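Local coordinates for protein myosin-17 (Arabidopsis thaliana, PDB 7KFL) that is a plant class XI myosin, an actin-based motor whose globular tail, the cargo-binding domain described here, probably recruits the cargo it carries, at residues Asn71-Ala75 against Tyr225-Met229; Asn173-Ile178 against Ser221-Tyr225. One frame throughout, in Å; residues are numbered along the deposited sequence.

Contact 1: Asn71-Ala75 against Tyr225-Met229; sequences NEVLA and YLNLM
N71 and Y225 make the one hydrogen bond between 71-75 and 225-229. The amide nitrogen N71 ND2 donates to Y225 OH at 3.2 Å, a bent bond with an N-H...O angle of 139°, and the hydroxyl is tilted out of the amide plane. The amide and ring planes stand nearly perpendicular, and N71 OD1 comes obliquely to 3.4 Å from Y225 CE2. The phenol oxygen has its stronger partner in E177 and donates its own proton there, so the asparagine supplies a second grip on an atom already anchored.

The apolar part rests on L228. With CG anti to the backbone N (chi1 174°), its fork reaches across to the first turn of helix 71-89. L228 CD2 lies 3.6 Å from N71 O and also touches N71 CB, CD1 meets the CA and CG of E72, and the branch point CG sits 3.9 Å from A75 CB. The small A75 side chain is consistent with the close backbone approach, A75 CA to M229 CA 5.6 Å.

The short axes pass 10.2 Å apart at -50°, characteristic of an oblique helix-helix packing in a predominantly helical domain, here joining the start of helix 71-89 to the C-terminal part of helix 205-231.

Contact 2: Asn173-Ile178 against Ser221-Tyr225; sequences NLKKEI and SLNSY
E177 spans two residues one helical turn apart on the facing helix, S221 and Y225, giving each of its carboxylate oxygens a hydroxyl donor. Y225 OH donates to E177 OE1 at 2.8 Å, reaching it from above the carboxylate plane, 45° out of it, while OE1 itself lies at the edge of the phenol ring, near its plane. S221 OG donates to E177 OE2, also at 2.8 Å, on the anti lone pair directed away from the other oxygen. Gripped at both oxygens, the carboxylate has its rotation restrained, and its plane is turned 57° from the ring.

L174 covers one face of that ring. Its CD1 makes a CH-pi contact 3.9 Å from the centroid of the Y225 ring, displaced toward the CD1-CE1 side, and its CB lies near Y225 CE2. With CG anti to the backbone N, the leucine side chain lies along the ring face, running counter to the tyrosine side chain, which sets CD1 over the ring. Beyond it, L174 CD2 reaches L222 CD2 at 4.4 Å, and I178 CG2 packs on S221 CB at 3.8 Å.

A phenylalanine in place of Y225 would lack the hydroxyl and would probably leave E177 OE1 without this donor and N71 ND2 without its acceptor.

Farther out, S221 OG also approaches S217 O in a weak bond. I246 of helix 236-260 packs against L174 and I178, and L222 touches F247 on that helix as well as L280 and W283 of helix 267-287.

The two helices run antiparallel at 158°, with axes 10.7 Å apart, and the shared carboxylate stitches together a buried antiparallel helix pair within the helical-bundle architecture of the myosin globular tail.

How the contacts relate
Both contacts lie on helix 205-231, their centres about 10 Å apart, and share Y225, the last residue of 221-225 and the first of 225-229. In chain order come 71-75, then 173-178, and finally the common helix, so contact 1 brings together parts 150 residues apart and contact 2 parts only 43 apart. The two other helices also meet directly: N71 OD1 receives a weak hydrogen bond from N173 ND2, whose stronger acceptor is N70. Helices 71-89, 150-186 and 205-231 thus converge around one tyrosine. This ties an early helix of the globular tail to its central helices near the middle of the elongated chain.

Contact 1: Asn71-Ala75 against Tyr225-Met229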
ATOM      1  N   ASN A  71      -5.544 -13.998  -2.014  1.00 63.63           N
ATOM      2  CA  ASN A  71      -4.748 -12.992  -2.768  1.00 62.33           C
ATOM      3  C   ASN A  71      -5.318 -12.829  -4.182  1.00 62.43           C
ATOM      4  O   ASN A  71      -5.474 -11.672  -4.622  1.00 61.82           O
ATOM      5  CB  ASN A  71      -3.257 -13.341  -2.790  1.00 61.47           C
ATOM      6  CG  ASN A  71      -2.498 -12.717  -1.640  1.00 60.62           C
ATOM      7  OD1 ASN A  71      -2.767 -11.581  -1.258  1.00 59.25           O
ATOM      8  ND2 ASN A  71      -1.543 -13.444  -1.085  1.00 61.62           N
ATOM      9  N   GLU A  72      -5.617 -13.941  -4.857  1.00 63.34           N
ATOM     10  CA  GLU A  72      -6.119 -13.958  -6.257  1.00 63.32           C
ATOM     11  C   GLU A  72      -7.525 -13.350  -6.299  1.00 60.77           C
ATOM     12  O   GLU A  72      -7.768 -12.490  -7.168  1.00 61.22           O
ATOM     13  CB  GLU A  72      -6.112 -15.381  -6.815  1.00 66.39           C
ATOM     14  CG  GLU A  72      -4.723 -15.990  -6.910  1.00 68.40           C
ATOM     15  CD  GLU A  72      -4.673 -17.352  -7.581  1.00 71.50           C
ATOM     16  OE1 GLU A  72      -5.372 -17.534  -8.603  1.00 72.40           O
ATOM     17  OE2 GLU A  72      -3.937 -18.233  -7.080  1.00 73.79           O
ATOM     18  N   VAL A  73      -8.404 -13.774  -5.385  1.00 58.10           N
ATOM     19  CA  VAL A  73      -9.823 -13.310  -5.294  1.00 56.21           C
ATOM     20  C   VAL A  73      -9.861 -11.839  -4.849  1.00 54.09           C
ATOM     21  O   VAL A  73     -10.799 -11.130  -5.274  1.00 53.98           O
ATOM     22  CB  VAL A  73     -10.661 -14.221  -4.372  1.00 56.19           C
ATOM     23  CG1 VAL A  73     -10.209 -14.163  -2.922  1.00 56.21           C
ATOM     24  CG2 VAL A  73     -12.147 -13.918  -4.475  1.00 56.10           C
ATOM     25  N   LEU A  74      -8.890 -11.393  -4.039  1.00 51.54           N
ATOM     26  CA  LEU A  74      -8.783  -9.983  -3.564  1.00 50.26           C
ATOM     27  C   LEU A  74      -8.356  -9.072  -4.719  1.00 49.38           C
ATOM     28  O   LEU A  74      -8.994  -8.020  -4.902  1.00 49.86           O
ATOM     29  CB  LEU A  74      -7.785  -9.886  -2.407  1.00 50.21           C
ATOM     30  CG  LEU A  74      -8.347 -10.189  -1.019  1.00 49.88           C
ATOM     31  CD1 LEU A  74      -7.222 -10.405  -0.021  1.00 49.70           C
ATOM     32  CD2 LEU A  74      -9.272  -9.077  -0.550  1.00 49.41           C
ATOM     33  N   ALA A  75      -7.303  -9.448  -5.447  1.00 49.50           N
ATOM     34  CA  ALA A  75      -6.779  -8.707  -6.621  1.00 49.49           C
ATOM     35  C   ALA A  75      -7.883  -8.587  -7.678  1.00 49.22           C
ATOM     36  O   ALA A  75      -8.027  -7.495  -8.273  1.00 48.57           O
ATOM     37  CB  ALA A  75      -5.555  -9.403  -7.167  1.00 49.60           C
ATOM     38  N   TYR A 225       3.142  -9.771  -5.913  1.00 51.21           N
ATOM     39  CA  TYR A 225       1.933  -8.936  -5.685  1.00 50.44           C
ATOM     40  C   TYR A 225       1.777  -7.954  -6.851  1.00 50.74           C
ATOM     41  O   TYR A 225       0.635  -7.760  -7.308  1.00 51.88           O
ATOM     42  CB  TYR A 225       1.990  -8.255  -4.315  1.00 49.31           C
ATOM     43  CG  TYR A 225       1.702  -9.179  -3.157  1.00 48.49           C
ATOM     44  CD1 TYR A 225       2.624 -10.133  -2.763  1.00 48.23           C
ATOM     45  CD2 TYR A 225       0.504  -9.119  -2.465  1.00 47.80           C
ATOM     46  CE1 TYR A 225       2.375 -10.992  -1.706  1.00 48.30           C
ATOM     47  CE2 TYR A 225       0.235  -9.973  -1.406  1.00 47.86           C
ATOM     48  CZ  TYR A 225       1.177 -10.914  -1.022  1.00 48.01           C
ATOM     49  OH  TYR A 225       0.937 -11.765   0.016  1.00 47.61           O
ATOM     50  N   LEU A 226       2.881  -7.382  -7.339  1.00 50.48           N
ATOM     51  CA  LEU A 226       2.876  -6.477  -8.521  1.00 50.57           C
ATOM     52  C   LEU A 226       2.277  -7.221  -9.723  1.00 50.65           C
ATOM     53  O   LEU A 226       1.342  -6.683 -10.340  1.00 51.36           O
ATOM     54  CB  LEU A 226       4.302  -5.993  -8.809  1.00 50.43           C
ATOM     55  CG  LEU A 226       4.466  -5.107 -10.044  1.00 50.57           C
ATOM     56  CD1 LEU A 226       3.537  -3.903  -9.990  1.00 50.53           C
ATOM     57  CD2 LEU A 226       5.909  -4.653 -10.197  1.00 50.85           C
ATOM     58  N   ASN A 227       2.776  -8.423 -10.021  1.00 50.78           N
ATOM     59  CA  ASN A 227       2.390  -9.221 -11.218  1.00 51.51           C
ATOM     60  C   ASN A 227       0.949  -9.728 -11.064  1.00 51.77           C
ATOM     61  O   ASN A 227       0.246  -9.819 -12.094  1.00 51.51           O
ATOM     62  CB  ASN A 227       3.367 -10.373 -11.469  1.00 51.65           C
ATOM     63  CG  ASN A 227       4.747  -9.901 -11.877  1.00 51.69           C
ATOM     64  OD1 ASN A 227       4.886  -8.921 -12.606  1.00 51.46           O
ATOM     65  ND2 ASN A 227       5.778 -10.594 -11.419  1.00 52.21           N
ATOM     66  N   LEU A 228       0.531 -10.041  -9.831  1.00 51.53           N
ATOM     67  CA  LEU A 228      -0.834 -10.533  -9.496  1.00 51.29           C
ATOM     68  C   LEU A 228      -1.864  -9.426  -9.745  1.00 51.75           C
ATOM     69  O   LEU A 228      -3.006  -9.753 -10.125  1.00 52.23           O
ATOM     70  CB  LEU A 228      -0.862 -10.980  -8.030  1.00 50.73           C
ATOM     71  CG  LEU A 228      -2.230 -11.389  -7.486  1.00 50.29           C
ATOM     72  CD1 LEU A 228      -2.804 -12.560  -8.269  1.00 50.70           C
ATOM     73  CD2 LEU A 228      -2.139 -11.732  -6.009  1.00 50.29           C
ATOM     74  N   MET A 229      -1.483  -8.169  -9.508  1.00 52.30           N
ATOM     75  CA  MET A 229      -2.370  -6.991  -9.689  1.00 52.90           C
ATOM     76  C   MET A 229      -2.305  -6.518 -11.146  1.00 53.34           C
ATOM     77  O   MET A 229      -3.306  -5.950 -11.617  1.00 54.30           O
ATOM     78  CB  MET A 229      -1.969  -5.860  -8.737  1.00 53.68           C
ATOM     79  CG  MET A 229      -2.337  -6.156  -7.292  1.00 54.17           C
ATOM     80  SD  MET A 229      -2.039  -4.760  -6.187  1.00 55.70           S
ATOM     81  CE  MET A 229      -0.251  -4.669  -6.239  1.00 55.83           C
TER

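Contact 2: Asn173-Ile178 against Ser221-Tyr225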
ATOM      1  N   ASN A 173      -1.681  -8.223   3.845  1.00 49.01           N
ATOM      2  CA  ASN A 173      -1.197  -9.584   3.469  1.00 49.48           C
ATOM      3  C   ASN A 173       0.274  -9.516   3.034  1.00 49.30           C
ATOM      4  O   ASN A 173       1.051 -10.409   3.437  1.00 48.14           O
ATOM      5  CB  ASN A 173      -2.029 -10.222   2.351  1.00 49.86           C
ATOM      6  CG  ASN A 173      -3.336 -10.822   2.826  1.00 50.49           C
ATOM      7  OD1 ASN A 173      -3.654 -10.790   4.012  1.00 51.25           O
ATOM      8  ND2 ASN A 173      -4.107 -11.368   1.899  1.00 50.99           N
ATOM      9  N   LEU A 174       0.631  -8.508   2.231  1.00 48.85           N
ATOM     10  CA  LEU A 174       2.017  -8.267   1.746  1.00 49.08           C
ATOM     11  C   LEU A 174       2.915  -7.886   2.932  1.00 49.97           C
ATOM     12  O   LEU A 174       4.042  -8.415   2.996  1.00 49.21           O
ATOM     13  CB  LEU A 174       1.991  -7.177   0.667  1.00 48.69           C
ATOM     14  CG  LEU A 174       3.341  -6.745   0.092  1.00 48.37           C
ATOM     15  CD1 LEU A 174       4.208  -7.938  -0.275  1.00 48.73           C
ATOM     16  CD2 LEU A 174       3.139  -5.852  -1.121  1.00 48.57           C
ATOM     17  N   LYS A 175       2.429  -7.022   3.835  1.00 52.19           N
ATOM     18  CA  LYS A 175       3.129  -6.617   5.089  1.00 54.14           C
ATOM     19  C   LYS A 175       3.478  -7.865   5.912  1.00 55.32           C
ATOM     20  O   LYS A 175       4.622  -7.949   6.388  1.00 56.41           O
ATOM     21  CB  LYS A 175       2.275  -5.662   5.932  1.00 55.51           C
ATOM     22  CG  LYS A 175       2.260  -4.208   5.473  1.00 56.71           C
ATOM     23  CD  LYS A 175       1.677  -3.245   6.495  1.00 57.83           C
ATOM     24  CE  LYS A 175       1.499  -1.838   5.955  1.00 58.99           C
ATOM     25  NZ  LYS A 175       0.952  -0.909   6.975  1.00 59.61           N
ATOM     26  N   LYS A 176       2.528  -8.791   6.066  1.00 56.43           N
ATOM     27  CA  LYS A 176       2.671 -10.035   6.875  1.00 58.18           C
ATOM     28  C   LYS A 176       3.712 -10.964   6.235  1.00 58.37           C
ATOM     29  O   LYS A 176       4.365 -11.719   6.985  1.00 59.16           O
ATOM     30  CB  LYS A 176       1.314 -10.734   6.995  1.00 59.48           C
ATOM     31  CG  LYS A 176       1.305 -12.058   7.750  1.00 61.10           C
ATOM     32  CD  LYS A 176       0.134 -12.944   7.369  1.00 62.76           C
ATOM     33  CE  LYS A 176      -0.588 -13.543   8.558  1.00 64.15           C
ATOM     34  NZ  LYS A 176      -1.957 -13.988   8.195  1.00 64.88           N
ATOM     35  N   GLU A 177       3.849 -10.926   4.906  1.00 57.47           N
ATOM     36  CA  GLU A 177       4.748 -11.827   4.136  1.00 57.11           C
ATOM     37  C   GLU A 177       6.200 -11.339   4.244  1.00 56.68           C
ATOM     38  O   GLU A 177       7.089 -12.204   4.382  1.00 56.26           O
ATOM     39  CB  GLU A 177       4.303 -11.912   2.676  1.00 57.51           C
ATOM     40  CG  GLU A 177       4.878 -13.112   1.945  1.00 58.46           C
ATOM     41  CD  GLU A 177       4.383 -13.287   0.521  1.00 59.15           C
ATOM     42  OE1 GLU A 177       3.158 -13.464   0.337  1.00 59.20           O
ATOM     43  OE2 GLU A 177       5.222 -13.230  -0.404  1.00 59.75           O
ATOM     44  N   ILE A 178       6.434 -10.022   4.180  1.00 55.91           N
ATOM     45  CA  ILE A 178       7.803  -9.417   4.174  1.00 56.20           C
ATOM     46  C   ILE A 178       8.218  -9.025   5.598  1.00 56.39           C
ATOM     47  O   ILE A 178       9.379  -8.600   5.757  1.00 56.54           O
ATOM     48  CB  ILE A 178       7.906  -8.223   3.198  1.00 55.82           C
ATOM     49  CG1 ILE A 178       7.140  -6.990   3.685  1.00 55.33           C
ATOM     50  CG2 ILE A 178       7.481  -8.643   1.797  1.00 56.22           C
ATOM     51  CD1 ILE A 178       7.260  -5.794   2.769  1.00 55.41           C
ATOM     52  N   SER A 221       8.746 -11.179  -3.319  1.00 52.98           N
ATOM     53  CA  SER A 221       7.394 -10.983  -2.730  1.00 52.37           C
ATOM     54  C   SER A 221       6.758  -9.707  -3.296  1.00 51.67           C
ATOM     55  O   SER A 221       5.565  -9.754  -3.628  1.00 52.13           O
ATOM     56  CB  SER A 221       7.446 -10.962  -1.223  1.00 52.27           C
ATOM     57  OG  SER A 221       7.782 -12.245  -0.710  1.00 52.43           O
ATOM     58  N   LEU A 222       7.524  -8.619  -3.422  1.00 50.90           N
ATOM     59  CA  LEU A 222       7.037  -7.350  -4.030  1.00 50.83           C
ATOM     60  C   LEU A 222       6.558  -7.629  -5.459  1.00 50.97           C
ATOM     61  O   LEU A 222       5.446  -7.191  -5.795  1.00 51.59           O
ATOM     62  CB  LEU A 222       8.150  -6.294  -4.021  1.00 51.13           C
ATOM     63  CG  LEU A 222       8.570  -5.757  -2.652  1.00 50.69           C
ATOM     64  CD1 LEU A 222       9.674  -4.722  -2.799  1.00 50.93           C
ATOM     65  CD2 LEU A 222       7.390  -5.157  -1.903  1.00 50.58           C
ATOM     66  N   ASN A 223       7.362  -8.350  -6.250  1.00 52.17           N
ATOM     67  CA  ASN A 223       7.108  -8.647  -7.689  1.00 52.08           C
ATOM     68  C   ASN A 223       5.890  -9.570  -7.833  1.00 51.95           C
ATOM     69  O   ASN A 223       5.112  -9.358  -8.782  1.00 52.23           O
ATOM     70  CB  ASN A 223       8.335  -9.256  -8.379  1.00 52.96           C
ATOM     71  CG  ASN A 223       9.301  -8.224  -8.921  1.00 53.45           C
ATOM     72  OD1 ASN A 223       8.920  -7.092  -9.208  1.00 54.14           O
ATOM     73  ND2 ASN A 223      10.556  -8.609  -9.088  1.00 53.95           N
ATOM     74  N   SER A 224       5.735 -10.558  -6.945  1.00 51.35           N
ATOM     75  CA  SER A 224       4.570 -11.484  -6.914  1.00 51.30           C
ATOM     76  C   SER A 224       3.273 -10.670  -6.892  1.00 51.73           C
ATOM     77  O   SER A 224       2.425 -10.873  -7.787  1.00 53.11           O
ATOM     78  CB  SER A 224       4.632 -12.416  -5.736  1.00 50.88           C
ATOM     79  OG  SER A 224       5.854 -13.132  -5.725  1.00 52.18           O
ATOM     80  N   TYR A 225       3.142  -9.771  -5.913  1.00 51.21           N
ATOM     81  CA  TYR A 225       1.933  -8.936  -5.685  1.00 50.44           C
ATOM     82  C   TYR A 225       1.777  -7.954  -6.851  1.00 50.74           C
ATOM     83  O   TYR A 225       0.635  -7.760  -7.308  1.00 51.88           O
ATOM     84  CB  TYR A 225       1.990  -8.255  -4.315  1.00 49.31           C
ATOM     85  CG  TYR A 225       1.702  -9.179  -3.157  1.00 48.49           C
ATOM     86  CD1 TYR A 225       2.624 -10.133  -2.763  1.00 48.23           C
ATOM     87  CD2 TYR A 225       0.504  -9.119  -2.465  1.00 47.80           C
ATOM     88  CE1 TYR A 225       2.375 -10.992  -1.706  1.00 48.30           C
ATOM     89  CE2 TYR A 225       0.235  -9.973  -1.406  1.00 47.86           C
ATOM     90  CZ  TYR A 225       1.177 -10.914  -1.022  1.00 48.01           C
ATOM     91  OH  TYR A 225       0.937 -11.765   0.016  1.00 47.61           O
TER